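Local coordinates for hypothetical protein (Uncultured marine organism, PDB 2OP5), which is of unknown function but forms a dimer of ferredoxin-like subunits, probably related to the dimeric alpha-beta barrel proteins, at residues A[7-21]-A[62-76]. Residues are numbered along the deposited sequence; the frame is centred on the assembly and turned at random. Where two conformers were deposited one is given.
Sequences ETAFLNSLFMDFTSE and HRISMVFEYDSKEGY
Arg63 and Asp17 form a two-pronged salt bridge: NE lies 2.6 Å from OD1, NH2 reaches OD2, and both carboxylate oxygens are met on their syn sides. It is the bend at chi3 (-69°) that turns the otherwise extended arginine across to Asp17. The guanidinium also overlaps Phe15, but that ring was modelled in two conformers and the overlap belongs to one of them. Arg63 NH1, meanwhile, bonds Asn105 of the second subunit, so the cluster faces the dimer partner. Shortened to alanine, this position would probably leave the Asp17 carboxylate without its countercharge and Asn105 of the second subunit without a donor.

At the strand ends other side chains take over. Glu21 OE1 accepts from His62 ND1 at 2.7 Å, in the plane of an imidazole that lies flat against the backbone of Ser20 and Glu21. Thr8 OG1 donates to the anti lone pair of Glu69 OE1, an oxygen also salt-bridged to Arg50 of the second subunit.

The face carrying Phe10, Leu14, Met16, Ile64 and Phe68 is mostly apolar; Asn12, the polar exception, bonds Asn104 and Asn105 of strand 102-114. Leu14 CD2 packs on Phe68 CE1, and selenomethionine Met16 sets CE against Ile64 CG2 at 3.8 Å. From helix 73-86, capped by Ser72 OG accepting from Gly75 N, Lys73 CG sits over the Phe10 ring, 3.7 Å from its centroid, in a CH-pi contact, while Tyr76 meets that ring obliquely.

Antiparallel pairing positions the strand residues, and a classic beta bulge, in which Ala9 and Phe10 both donate to Tyr70 O, opens it at the start of strand 10-17. Strands 10-17 and 63-70 are the central two of a 2-3-1-4 antiparallel sheet which, with helices such as 73-86 packed on it, gives the ferredoxin-like fold.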
loop_
_atom_site.group_PDB
_atom_site.type_symbol
_atom_site.label_atom_id
_atom_site.label_comp_id
_atom_site.label_asym_id
_atom_site.label_seq_id
_atom_site.Cartn_x
_atom_site.Cartn_y
_atom_site.Cartn_z
ATOM N N GLU A 7 13.032 8.811 2.135
ATOM C CA GLU A 7 11.979 9.208 1.195
ATOM C C GLU A 7 11.711 8.059 0.180
ATOM O O GLU A 7 12.633 7.546 -0.469
ATOM C CB GLU A 7 12.405 10.492 0.464
ATOM C CG GLU A 7 11.283 11.178 -0.337
ATOM C CD GLU A 7 11.775 12.274 -1.303
ATOM O OE1 GLU A 7 12.902 12.160 -1.840
ATOM O OE2 GLU A 7 11.006 13.225 -1.556
ATOM N N THR A 8 10.448 7.653 0.059
ATOM C CA THR A 8 10.070 6.621 -0.892
ATOM C C THR A 8 9.845 7.273 -2.245
ATOM O O THR A 8 9.093 8.224 -2.355
ATOM C CB THR A 8 8.766 5.882 -0.457
ATOM O OG1 THR A 8 8.969 5.240 0.798
ATOM C CG2 THR A 8 8.367 4.816 -1.462
ATOM N N ALA A 9 10.513 6.758 -3.265
ATOM C CA ALA A 9 10.362 7.249 -4.633
ATOM C C ALA A 9 9.521 6.304 -5.474
ATOM O O ALA A 9 8.765 6.748 -6.334
ATOM C CB ALA A 9 11.710 7.410 -5.276
ATOM N N PHE A 10 9.687 5.007 -5.241
ATOM C CA PHE A 10 8.989 3.970 -5.982
ATOM C C PHE A 10 8.314 3.018 -5.013
ATOM O O PHE A 10 8.862 2.732 -3.958
ATOM C CB PHE A 10 9.985 3.212 -6.833
ATOM C CG PHE A 10 9.361 2.395 -7.917
ATOM C CD1 PHE A 10 8.885 3.010 -9.066
ATOM C CD2 PHE A 10 9.315 1.010 -7.833
ATOM C CE1 PHE A 10 8.353 2.260 -10.091
ATOM C CE2 PHE A 10 8.768 0.252 -8.878
ATOM C CZ PHE A 10 8.299 0.879 -9.998
ATOM N N LEU A 11 7.156 2.498 -5.413
ATOM C CA LEU A 11 6.335 1.669 -4.550
ATOM C C LEU A 11 5.508 0.604 -5.293
ATOM O O LEU A 11 5.077 0.808 -6.431
ATOM C CB LEU A 11 5.403 2.635 -3.789
ATOM C CG LEU A 11 4.290 2.323 -2.791
ATOM C CD1 LEU A 11 4.008 3.534 -1.927
ATOM C CD2 LEU A 11 3.014 1.869 -3.463
ATOM N N ASN A 12 5.318 -0.539 -4.637
ATOM C CA ASN A 12 4.420 -1.588 -5.138
ATOM C C ASN A 12 3.418 -1.891 -4.036
ATOM O O ASN A 12 3.809 -2.206 -2.915
ATOM C CB ASN A 12 5.158 -2.862 -5.528
ATOM C CG ASN A 12 4.273 -3.860 -6.289
ATOM O OD1 ASN A 12 3.133 -3.563 -6.666
ATOM N ND2 ASN A 12 4.814 -5.043 -6.542
ATOM N N SER A 13 2.138 -1.725 -4.341
ATOM C CA SER A 13 1.041 -2.024 -3.415
ATOM C C SER A 13 0.341 -3.167 -4.091
ATOM O O SER A 13 -0.497 -2.968 -4.981
ATOM C CB SER A 13 0.090 -0.835 -3.245
ATOM O OG SER A 13 -0.986 -1.164 -2.370
ATOM N N LEU A 14 0.742 -4.372 -3.706
ATOM C CA LEU A 14 0.227 -5.563 -4.328
ATOM C C LEU A 14 -0.744 -6.289 -3.410
ATOM O O LEU A 14 -0.765 -6.028 -2.196
ATOM C CB LEU A 14 1.378 -6.463 -4.753
ATOM C CG LEU A 14 2.150 -7.290 -3.738
ATOM C CD1 LEU A 14 1.373 -8.509 -3.252
ATOM C CD2 LEU A 14 3.445 -7.786 -4.390
ATOM N N PHE A 15 -1.583 -7.138 -4.008
ATOM C CA PHE A 15 -2.507 -7.948 -3.214
ATOM C C PHE A 15 -2.686 -9.341 -3.819
ATOM O O PHE A 15 -2.487 -9.534 -5.025
ATOM C CB PHE A 15 -3.848 -7.230 -2.891
ATOM C CG PHE A 15 -4.746 -6.935 -4.090
ATOM C CD1 PHE A 15 -4.659 -5.725 -4.769
ATOM C CD2 PHE A 15 -5.716 -7.844 -4.486
ATOM C CE1 PHE A 15 -5.501 -5.437 -5.839
ATOM C CE2 PHE A 15 -6.561 -7.571 -5.573
ATOM C CZ PHE A 15 -6.451 -6.363 -6.249
HETATM N N MSE A 16 -3.004 -10.301 -2.935
HETATM C CA MSE A 16 -3.222 -11.707 -3.306
HETATM C C MSE A 16 -4.524 -12.204 -2.703
HETATM O O MSE A 16 -4.790 -11.975 -1.528
HETATM C CB MSE A 16 -2.122 -12.610 -2.782
HETATM C CG MSE A 16 -0.833 -12.522 -3.539
HETATM SE SE MSE A 16 0.651 -12.992 -2.355
HETATM C CE MSE A 16 0.436 -11.520 -1.235
ATOM N N ASP A 17 -5.296 -12.916 -3.509
ATOM C CA ASP A 17 -6.588 -13.458 -3.122
ATOM C C ASP A 17 -6.529 -14.969 -3.202
ATOM O O ASP A 17 -6.159 -15.522 -4.244
ATOM C CB ASP A 17 -7.673 -12.965 -4.066
ATOM C CG ASP A 17 -7.858 -11.467 -4.010
ATOM O OD1 ASP A 17 -7.467 -10.880 -2.989
ATOM O OD2 ASP A 17 -8.377 -10.870 -4.989
ATOM N N PHE A 18 -6.919 -15.618 -2.103
ATOM C CA PHE A 18 -6.909 -17.075 -1.990
ATOM C C PHE A 18 -8.311 -17.646 -2.119
ATOM O O PHE A 18 -9.307 -16.934 -1.913
ATOM C CB PHE A 18 -6.243 -17.488 -0.666
ATOM C CG PHE A 18 -4.803 -17.057 -0.569
ATOM C CD1 PHE A 18 -4.474 -15.785 -0.112
ATOM C CD2 PHE A 18 -3.780 -17.891 -0.998
ATOM C CE1 PHE A 18 -3.147 -15.372 -0.042
ATOM C CE2 PHE A 18 -2.451 -17.472 -0.939
ATOM C CZ PHE A 18 -2.141 -16.211 -0.453
ATOM N N THR A 19 -8.382 -18.923 -2.494
ATOM C CA THR A 19 -9.655 -19.610 -2.692
ATOM C C THR A 19 -10.251 -20.120 -1.365
ATOM O O THR A 19 -11.380 -20.618 -1.329
ATOM C CB THR A 19 -9.539 -20.787 -3.691
ATOM O OG1 THR A 19 -8.705 -21.809 -3.145
ATOM C CG2 THR A 19 -8.986 -20.321 -5.052
ATOM N N SER A 20 -9.488 -20.014 -0.286
ATOM C CA SER A 20 -9.987 -20.387 1.035
ATOM C C SER A 20 -9.210 -19.635 2.105
ATOM O O SER A 20 -8.060 -19.227 1.890
ATOM C CB SER A 20 -9.857 -21.890 1.280
ATOM O OG SER A 20 -8.497 -22.268 1.417
ATOM N N GLU A 21 -9.860 -19.480 3.257
ATOM C CA GLU A 21 -9.266 -18.848 4.404
ATOM C C GLU A 21 -8.116 -19.722 4.938
ATOM O O GLU A 21 -7.057 -19.201 5.268
ATOM C CB GLU A 21 -10.323 -18.597 5.480
ATOM C CG GLU A 21 -9.849 -17.725 6.632
ATOM C CD GLU A 21 -9.482 -16.299 6.215
ATOM O OE1 GLU A 21 -9.908 -15.838 5.121
ATOM O OE2 GLU A 21 -8.777 -15.633 7.005
ATOM N N HIS A 62 -10.441 -13.548 0.406
ATOM C CA HIS A 62 -9.455 -14.040 1.376
ATOM C C HIS A 62 -8.174 -13.368 0.898
ATOM O O HIS A 62 -7.374 -13.973 0.216
ATOM C CB HIS A 62 -9.313 -15.544 1.341
ATOM C CG HIS A 62 -10.593 -16.268 1.536
ATOM N ND1 HIS A 62 -11.172 -16.421 2.775
ATOM C CD2 HIS A 62 -11.387 -16.926 0.659
ATOM C CE1 HIS A 62 -12.284 -17.123 2.649
ATOM N NE2 HIS A 62 -12.436 -17.442 1.375
ATOM N N ARG A 63 -7.991 -12.117 1.308
ATOM C CA ARG A 63 -6.971 -11.271 0.781
ATOM C C ARG A 63 -5.818 -10.871 1.717
ATOM O O ARG A 63 -6.011 -10.607 2.912
ATOM C CB ARG A 63 -7.671 -10.015 0.266
ATOM C CG ARG A 63 -6.768 -9.026 -0.465
ATOM C CD ARG A 63 -7.555 -7.940 -1.241
ATOM N NE ARG A 63 -8.283 -8.465 -2.394
ATOM C CZ ARG A 63 -9.004 -7.723 -3.229
ATOM N NH1 ARG A 63 -9.155 -6.419 -3.046
ATOM N NH2 ARG A 63 -9.627 -8.304 -4.235
ATOM N N ILE A 64 -4.621 -10.843 1.130
ATOM C CA ILE A 64 -3.412 -10.373 1.768
ATOM C C ILE A 64 -2.913 -9.198 0.946
ATOM O O ILE A 64 -2.892 -9.276 -0.275
ATOM C CB ILE A 64 -2.277 -11.419 1.728
ATOM C CG1 ILE A 64 -2.652 -12.668 2.521
ATOM C CG2 ILE A 64 -0.975 -10.837 2.273
ATOM C CD1 ILE A 64 -2.963 -12.428 3.980
ATOM N N SER A 65 -2.493 -8.132 1.621
ATOM C CA SER A 65 -1.849 -6.984 0.963
ATOM C C SER A 65 -0.401 -6.835 1.409
ATOM O O SER A 65 -0.049 -7.132 2.571
ATOM C CB SER A 65 -2.579 -5.701 1.296
ATOM O OG SER A 65 -2.518 -5.419 2.666
HETATM N N MSE A 66 0.428 -6.397 0.468
HETATM C CA MSE A 66 1.808 -6.112 0.712
HETATM C C MSE A 66 2.136 -4.796 0.065
HETATM O O MSE A 66 1.713 -4.516 -1.054
HETATM C CB MSE A 66 2.716 -7.175 0.115
HETATM C CG MSE A 66 2.630 -8.475 0.858
HETATM SE SE MSE A 66 3.864 -9.831 0.206
HETATM C CE MSE A 66 3.432 -11.076 1.580
ATOM N N VAL A 67 2.872 -3.979 0.789
ATOM C CA VAL A 67 3.313 -2.712 0.266
ATOM C C VAL A 67 4.832 -2.720 0.433
ATOM O O VAL A 67 5.339 -2.874 1.561
ATOM C CB VAL A 67 2.689 -1.505 1.002
ATOM C CG1 VAL A 67 3.247 -0.211 0.438
ATOM C CG2 VAL A 67 1.145 -1.520 0.930
ATOM N N PHE A 68 5.538 -2.611 -0.694
ATOM C CA PHE A 68 6.997 -2.550 -0.711
ATOM C C PHE A 68 7.320 -1.136 -1.135
ATOM O O PHE A 68 6.826 -0.670 -2.178
ATOM C CB PHE A 68 7.626 -3.449 -1.788
ATOM C CG PHE A 68 7.385 -4.932 -1.621
ATOM C CD1 PHE A 68 6.175 -5.495 -1.995
ATOM C CD2 PHE A 68 8.398 -5.756 -1.170
ATOM C CE1 PHE A 68 5.964 -6.876 -1.879
ATOM C CE2 PHE A 68 8.206 -7.133 -1.048
ATOM C CZ PHE A 68 6.987 -7.701 -1.408
ATOM N N GLU A 69 8.200 -0.489 -0.379
ATOM C CA GLU A 69 8.619 0.872 -0.671
ATOM C C GLU A 69 10.129 0.936 -0.874
ATOM O O GLU A 69 10.904 0.405 -0.068
ATOM C CB GLU A 69 8.204 1.787 0.468
ATOM C CG GLU A 69 6.700 1.802 0.661
ATOM C CD GLU A 69 6.267 2.797 1.686
ATOM O OE1 GLU A 69 6.921 3.845 1.816
ATOM O OE2 GLU A 69 5.250 2.544 2.344
ATOM N N TYR A 70 10.524 1.618 -1.950
ATOM C CA TYR A 70 11.908 1.724 -2.324
ATOM C C TYR A 70 12.336 3.161 -2.473
ATOM O O TYR A 70 11.532 4.021 -2.823
ATOM C CB TYR A 70 12.161 0.999 -3.656
ATOM C CG TYR A 70 11.639 -0.428 -3.723
ATOM C CD1 TYR A 70 10.349 -0.685 -4.143
ATOM C CD2 TYR A 70 12.442 -1.517 -3.366
ATOM C CE1 TYR A 70 9.852 -1.973 -4.207
ATOM C CE2 TYR A 70 11.951 -2.843 -3.433
ATOM C CZ TYR A 70 10.651 -3.053 -3.847
ATOM O OH TYR A 70 10.119 -4.332 -3.949
ATOM N N ASP A 71 13.634 3.394 -2.228
ATOM C CA ASP A 71 14.255 4.702 -2.399
ATOM C C ASP A 71 14.272 5.113 -3.885
ATOM O O ASP A 71 14.389 6.295 -4.188
ATOM C CB ASP A 71 15.685 4.713 -1.803
ATOM C CG ASP A 71 16.640 3.723 -2.481
ATOM O OD1 ASP A 71 16.315 3.135 -3.529
ATOM O OD2 ASP A 71 17.757 3.546 -1.977
ATOM N N SER A 72 14.147 4.122 -4.786
ATOM C CA SER A 72 14.190 4.337 -6.226
ATOM C C SER A 72 13.725 3.101 -6.986
ATOM O O SER A 72 13.714 1.983 -6.448
ATOM C CB SER A 72 15.634 4.614 -6.659
ATOM O OG SER A 72 16.461 3.450 -6.530
ATOM N N LYS A 73 13.402 3.296 -8.260
ATOM C CA LYS A 73 12.998 2.202 -9.132
ATOM C C LYS A 73 14.199 1.289 -9.439
ATOM O O LYS A 73 14.042 0.096 -9.752
ATOM C CB LYS A 73 12.408 2.742 -10.436
ATOM C CG LYS A 73 11.741 1.656 -11.266
ATOM C CD LYS A 73 11.019 2.220 -12.466
ATOM C CE LYS A 73 10.570 1.117 -13.414
ATOM N NZ LYS A 73 11.756 0.410 -13.956
ATOM N N GLU A 74 15.395 1.860 -9.382
ATOM C CA GLU A 74 16.594 1.103 -9.599
ATOM C C GLU A 74 16.753 0.161 -8.406
ATOM O O GLU A 74 17.154 -1.001 -8.560
ATOM C CB GLU A 74 17.790 2.041 -9.724
ATOM C CG GLU A 74 19.003 1.391 -10.319
ATOM C CD GLU A 74 18.724 0.787 -11.696
ATOM O OE1 GLU A 74 17.977 1.401 -12.521
ATOM O OE2 GLU A 74 19.259 -0.309 -11.945
ATOM N N GLY A 75 16.449 0.667 -7.212
ATOM C CA GLY A 75 16.457 -0.159 -6.009
ATOM C C GLY A 75 15.458 -1.300 -6.104
ATOM O O GLY A 75 15.742 -2.426 -5.690
ATOM N N TYR A 76 14.283 -1.018 -6.641
ATOM C CA TYR A 76 13.276 -2.073 -6.868
ATOM C C TYR A 76 13.841 -3.213 -7.711
ATOM O O TYR A 76 13.678 -4.384 -7.354
ATOM C CB TYR A 76 12.022 -1.497 -7.532
ATOM C CG TYR A 76 11.132 -2.522 -8.204
ATOM C CD1 TYR A 76 10.280 -3.311 -7.463
ATOM C CD2 TYR A 76 11.136 -2.686 -9.577
ATOM C CE1 TYR A 76 9.475 -4.257 -8.052
ATOM C CE2 TYR A 76 10.316 -3.636 -10.182
ATOM C CZ TYR A 76 9.489 -4.412 -9.401
ATOM O OH TYR A 76 8.651 -5.356 -9.952
HETATM O O HOH W 1 -10.198 -14.399 -2.258
#